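Local coordinates for multiple antibiotic resistance protein MARR (Escherichia coli, PDB 1JGS), which represses transcription of the marRAB operon by binding its operator, thereby controlling the activation of antibiotic resistance and oxidative stress genes, at residues P51-L54 / K55-L58; T66-L69 / D70-C74. All coordinates share one frame; numbering follows the deposited sequence.

Contact 1: P51-L54 / K55-L58. With SAL (2-hydroxybenzoic acid), chain B.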
loop_
_atom_site.group_PDB
_atom_site.type_symbol
_atom_site.label_atom_id
_atom_site.label_comp_id
_atom_site.label_asym_id
_atom_site.label_seq_id
_atom_site.Cartn_x
_atom_site.Cartn_y
_atom_site.Cartn_z
ATOM N N PRO A 51 -4.821 -9.755 16.747
ATOM C CA PRO A 51 -3.962 -9.981 15.586
ATOM C C PRO A 51 -4.776 -10.077 14.296
ATOM O O PRO A 51 -4.392 -9.505 13.261
ATOM C CB PRO A 51 -3.248 -11.272 15.944
ATOM C CG PRO A 51 -3.106 -11.156 17.434
ATOM C CD PRO A 51 -4.480 -10.679 17.844
ATOM N N VAL A 52 -5.913 -10.767 14.356
ATOM C CA VAL A 52 -6.758 -10.909 13.175
ATOM C C VAL A 52 -7.298 -9.563 12.695
ATOM O O VAL A 52 -7.308 -9.291 11.494
ATOM C CB VAL A 52 -7.927 -11.852 13.440
ATOM C CG1 VAL A 52 -8.767 -11.977 12.185
ATOM C CG2 VAL A 52 -7.403 -13.218 13.882
ATOM N N GLU A 53 -7.752 -8.724 13.624
ATOM C CA GLU A 53 -8.253 -7.400 13.257
ATOM C C GLU A 53 -7.078 -6.634 12.640
ATOM O O GLU A 53 -7.222 -5.929 11.639
ATOM C CB GLU A 53 -8.760 -6.660 14.497
ATOM C CG GLU A 53 -9.345 -5.277 14.222
ATOM C CD GLU A 53 -10.753 -5.325 13.654
ATOM O OE1 GLU A 53 -10.943 -5.902 12.562
ATOM O OE2 GLU A 53 -11.674 -4.781 14.304
ATOM N N LEU A 54 -5.905 -6.781 13.248
ATOM C CA LEU A 54 -4.710 -6.118 12.749
ATOM C C LEU A 54 -4.392 -6.665 11.352
ATOM O O LEU A 54 -3.945 -5.937 10.459
ATOM C CB LEU A 54 -3.542 -6.379 13.708
ATOM C CG LEU A 54 -2.185 -5.761 13.367
ATOM C CD1 LEU A 54 -2.314 -4.255 13.185
ATOM C CD2 LEU A 54 -1.208 -6.091 14.488
ATOM N N LYS A 55 -4.634 -7.958 11.176
ATOM C CA LYS A 55 -4.397 -8.628 9.903
ATOM C C LYS A 55 -5.259 -7.978 8.815
ATOM O O LYS A 55 -4.811 -7.761 7.687
ATOM C CB LYS A 55 -4.746 -10.121 10.039
ATOM C CG LYS A 55 -4.526 -10.947 8.779
ATOM C CD LYS A 55 -5.692 -11.901 8.544
ATOM C CE LYS A 55 -5.590 -12.602 7.180
ATOM N NZ LYS A 55 -5.536 -11.658 6.001
ATOM N N LYS A 56 -6.500 -7.662 9.171
ATOM C CA LYS A 56 -7.439 -7.042 8.243
ATOM C C LYS A 56 -7.063 -5.602 7.938
ATOM O O LYS A 56 -7.149 -5.161 6.795
ATOM C CB LYS A 56 -8.861 -7.065 8.816
ATOM C CG LYS A 56 -9.452 -8.451 9.015
ATOM C CD LYS A 56 -10.919 -8.370 9.446
ATOM C CE LYS A 56 -11.804 -7.771 8.352
ATOM N NZ LYS A 56 -11.834 -8.617 7.120
ATOM N N VAL A 57 -6.655 -4.866 8.967
ATOM C CA VAL A 57 -6.282 -3.468 8.793
ATOM C C VAL A 57 -5.047 -3.284 7.924
ATOM O O VAL A 57 -4.942 -2.308 7.192
ATOM C CB VAL A 57 -6.001 -2.803 10.140
ATOM C CG1 VAL A 57 -5.594 -1.355 9.924
ATOM C CG2 VAL A 57 -7.230 -2.898 11.025
ATOM N N LEU A 58 -4.108 -4.218 8.016
ATOM C CA LEU A 58 -2.873 -4.129 7.251
ATOM C C LEU A 58 -2.958 -4.787 5.875
ATOM O O LEU A 58 -2.149 -4.479 4.997
ATOM C CB LEU A 58 -1.730 -4.771 8.046
ATOM C CG LEU A 58 -1.267 -4.083 9.336
ATOM C CD1 LEU A 58 -0.353 -5.031 10.104
ATOM C CD2 LEU A 58 -0.547 -2.765 9.004
HETATM C "C1'" SAL B . -0.922 -14.322 17.511
HETATM O "O1'" SAL B . -1.052 -14.451 18.826
HETATM O "O2'" SAL B . 0.160 -13.987 17.009
HETATM C C1 SAL B . -2.127 -14.597 16.699
HETATM C C2 SAL B . -2.074 -14.476 15.250
HETATM C C3 SAL B . -3.212 -14.729 14.448
HETATM C C4 SAL B . -4.423 -15.102 15.027
HETATM C C5 SAL B . -4.509 -15.244 16.598
HETATM C C6 SAL B . -3.361 -14.982 17.338
HETATM O O2 SAL B . -0.942 -14.116 14.588
#

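Contact 2: T66-L69 / D70-C74. With SAL (2-hydroxybenzoic acid), chain B; SAL (2-hydroxybenzoic acid), chain C.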
loop_
_atom_site.group_PDB
_atom_site.type_symbol
_atom_site.label_atom_id
_atom_site.label_comp_id
_atom_site.label_asym_id
_atom_site.label_seq_id
_atom_site.Cartn_x
_atom_site.Cartn_y
_atom_site.Cartn_z
ATOM N N THR A 66 2.147 -13.100 12.141
ATOM C CA THR A 66 2.495 -13.887 13.312
ATOM C C THR A 66 3.984 -13.831 13.565
ATOM O O THR A 66 4.421 -13.596 14.693
ATOM C CB THR A 66 2.099 -15.371 13.123
ATOM O OG1 THR A 66 0.765 -15.453 12.606
ATOM C CG2 THR A 66 2.167 -16.114 14.451
ATOM N N ARG A 67 4.769 -14.066 12.517
ATOM C CA ARG A 67 6.224 -14.023 12.651
ATOM C C ARG A 67 6.605 -12.594 12.985
ATOM O O ARG A 67 7.472 -12.354 13.807
ATOM C CB ARG A 67 6.920 -14.460 11.347
ATOM C CG ARG A 67 6.627 -15.892 10.927
ATOM C CD ARG A 67 7.701 -16.442 9.985
ATOM N NE ARG A 67 7.864 -15.647 8.771
ATOM C CZ ARG A 67 6.997 -15.627 7.762
ATOM N NH1 ARG A 67 5.891 -16.362 7.809
ATOM N NH2 ARG A 67 7.237 -14.873 6.700
ATOM N N MET A 68 5.940 -11.650 12.335
ATOM C CA MET A 68 6.185 -10.228 12.563
ATOM C C MET A 68 5.923 -9.864 14.031
ATOM O O MET A 68 6.741 -9.202 14.682
ATOM C CB MET A 68 5.264 -9.392 11.665
ATOM C CG MET A 68 5.158 -7.926 12.063
ATOM S SD MET A 68 6.682 -7.039 11.787
ATOM C CE MET A 68 6.394 -6.461 10.071
ATOM N N LEU A 69 4.775 -10.292 14.548
ATOM C CA LEU A 69 4.439 -9.979 15.926
ATOM C C LEU A 69 5.469 -10.595 16.880
ATOM O O LEU A 69 5.874 -9.959 17.864
ATOM C CB LEU A 69 3.014 -10.448 16.236
ATOM C CG LEU A 69 1.884 -9.625 15.577
ATOM C CD1 LEU A 69 0.530 -10.255 15.886
ATOM C CD2 LEU A 69 1.885 -8.194 16.123
ATOM N N ASP A 70 5.922 -11.812 16.569
ATOM C CA ASP A 70 6.918 -12.472 17.413
ATOM C C ASP A 70 8.228 -11.702 17.349
ATOM O O ASP A 70 8.885 -11.520 18.364
ATOM C CB ASP A 70 7.154 -13.923 16.980
ATOM C CG ASP A 70 6.140 -14.904 17.587
ATOM O OD1 ASP A 70 5.313 -14.505 18.445
ATOM O OD2 ASP A 70 6.184 -16.093 17.205
ATOM N N ARG A 71 8.625 -11.249 16.165
ATOM C CA ARG A 71 9.866 -10.488 16.076
ATOM C C ARG A 71 9.727 -9.210 16.907
ATOM O O ARG A 71 10.650 -8.816 17.615
ATOM C CB ARG A 71 10.189 -10.128 14.621
ATOM C CG ARG A 71 11.408 -9.224 14.433
ATOM C CD ARG A 71 12.650 -9.781 15.141
ATOM N NE ARG A 71 13.043 -11.112 14.666
ATOM C CZ ARG A 71 13.595 -11.356 13.481
ATOM N NH1 ARG A 71 13.823 -10.354 12.635
ATOM N NH2 ARG A 71 13.933 -12.594 13.142
ATOM N N LEU A 72 8.571 -8.561 16.830
ATOM C CA LEU A 72 8.375 -7.320 17.586
ATOM C C LEU A 72 8.427 -7.555 19.095
ATOM O O LEU A 72 8.907 -6.704 19.845
ATOM C CB LEU A 72 7.055 -6.655 17.172
ATOM C CG LEU A 72 7.119 -6.056 15.754
ATOM C CD1 LEU A 72 5.771 -5.568 15.272
ATOM C CD2 LEU A 72 8.128 -4.934 15.774
ATOM N N VAL A 73 7.936 -8.707 19.547
ATOM C CA VAL A 73 7.990 -9.018 20.976
ATOM C C VAL A 73 9.455 -9.221 21.350
ATOM O O VAL A 73 9.895 -8.729 22.383
ATOM C CB VAL A 73 7.183 -10.290 21.310
ATOM C CG1 VAL A 73 7.392 -10.694 22.758
ATOM C CG2 VAL A 73 5.700 -10.029 21.034
ATOM N N CYS A 74 10.219 -9.917 20.495
ATOM C CA CYS A 74 11.651 -10.140 20.748
ATOM C C CYS A 74 12.387 -8.811 20.875
ATOM O O CYS A 74 13.380 -8.703 21.599
ATOM C CB CYS A 74 12.309 -10.931 19.615
ATOM S SG CYS A 74 12.084 -12.704 19.667
HETATM C "C1'" SAL B . -0.922 -14.322 17.511
HETATM O "O1'" SAL B . -1.052 -14.451 18.826
HETATM O "O2'" SAL B . 0.160 -13.987 17.009
HETATM C C1 SAL B . -2.127 -14.597 16.699
HETATM C C2 SAL B . -2.074 -14.476 15.250
HETATM C C3 SAL B . -3.212 -14.729 14.448
HETATM C C4 SAL B . -4.423 -15.102 15.027
HETATM C C5 SAL B . -4.509 -15.244 16.598
HETATM C C6 SAL B . -3.361 -14.982 17.338
HETATM O O2 SAL B . -0.942 -14.116 14.588
HETATM C "C1'" SAL C . 9.718 -8.819 10.042
HETATM O "O1'" SAL C . 10.615 -8.037 10.629
HETATM O "O2'" SAL C . 9.341 -9.902 10.573
HETATM C C1 SAL C . 9.207 -8.329 8.743
HETATM C C2 SAL C . 8.208 -9.102 7.998
HETATM C C3 SAL C . 7.707 -8.641 6.743
HETATM C C4 SAL C . 8.163 -7.433 6.187
HETATM C C5 SAL C . 9.249 -6.590 6.989
HETATM C C6 SAL C . 9.695 -7.090 8.210
HETATM O O2 SAL C . 7.702 -10.299 8.455
#

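Contact 1: P51-L54 / K55-L58
Helix 51-58 is the first helix of the helix-turn-helix in the winged-helix DNA-binding domain of MarR, and on the side facing helix 34-46, L54 and L58, one turn apart, lie next to each other and point the same way. CD1 of L54 meets CD1 of L58 at 3.7 Å. L54 turns its CG anti to the backbone N (chi1 -180°), while L58 keeps its CG beside its own N; in this way the two branched ends meet and also reach S42 of helix 34-46. Beneath them the backbone carries the usual i to i+4 ladder, for example L58 N to L54 O (3.0 Å). At the start of the helix, T50 OG1 is hydrogen-bonded to E53 N. P51 suits the first turn, where a backbone N-H would have no carbonyl of the helix to bond. Its CB rests against C2 of the chain B salicylate at 3.5 Å, and V52 brings CG2 to C4 at 3.7 Å. The long chain of K55 bends so that NZ reaches V60 O in the turn. L54 and L58 thus anchor the helix against helix 34-46 through carbon contacts, while P51 and V52 meet the salicylate through carbon atoms, a match for its aromatic ring.

Contact 2: T66-L69 / D70-C74
M68 sets its CG anti to the backbone N (chi1 165°), while L72, one turn on, holds its CG beside its own N (chi1 -71°); the two side chains cross at an angle, with SD of M68 3.9 Å from CD1 of L72. Bends at the second and third torsions of M68 carry its methyl onward to a salicylate, where CE touches ring carbon C1 of the chain C ligand at 3.6 Å. A flexible, polarisable thioether suits this place, since it can follow the shape of both a leucine and an aromatic ring. The same two residues rest on V39 of helix 34-46, and L72 also touches V78 at the base of the wing.

Helix 62-74 is the recognition helix of the winged helix-turn-helix. Its backbone runs regularly here, with L72 N on M68 O at 2.9 Å and V73 N on L69 O at 2.9 Å. T66 serves the chain B salicylate: with OG1 placed beside the backbone N (chi1 -47°), it accepts a hydrogen bond from the ligand's phenolic O2 at 2.9 Å. OG1 in turn gives its own hydrogen to L62 O; donating to that carbonyl probably makes the oxygen a somewhat better acceptor. A threonine fits because its short branch also lays CG2 against O2 of the same ligand at 3.7 Å. As part of the pocket wall, CD1 of L69 comes within 3.9 Å of the carboxylate O2'; R80, also of this pocket, is the cationic residue there.

Two charged residues have partners beyond the helix: R67 sends NH2 to a salt bridge with D61 of the second subunit, and D70 OD1 forms a long, weak ion pair with R80.

Contacts 1 and 2 lie on consecutive helices, 51-58 and 62-74, of one helix-turn-helix, their centres about 14 Å apart, and they meet directly through L69. Its CD1 packs on P51 CB at 3.9 Å and its CD2 on L54 CD2 at 4.1 Å, so a single leucine of 66-69 bridges P51 in the first turn of helix 51-58 and L54. Both contacts touch the chain B salicylate: 51-54 supplies carbon surface to its ring, and 66-69 supplies the hydroxyl that grips its phenol group. The chain C salicylate belongs to contact 2 and not to contact 1; its pocket lies toward helix 34-46, where Q36 NE2 is hydrogen-bonded to it. The recognition helix thus contributes to two separate pockets.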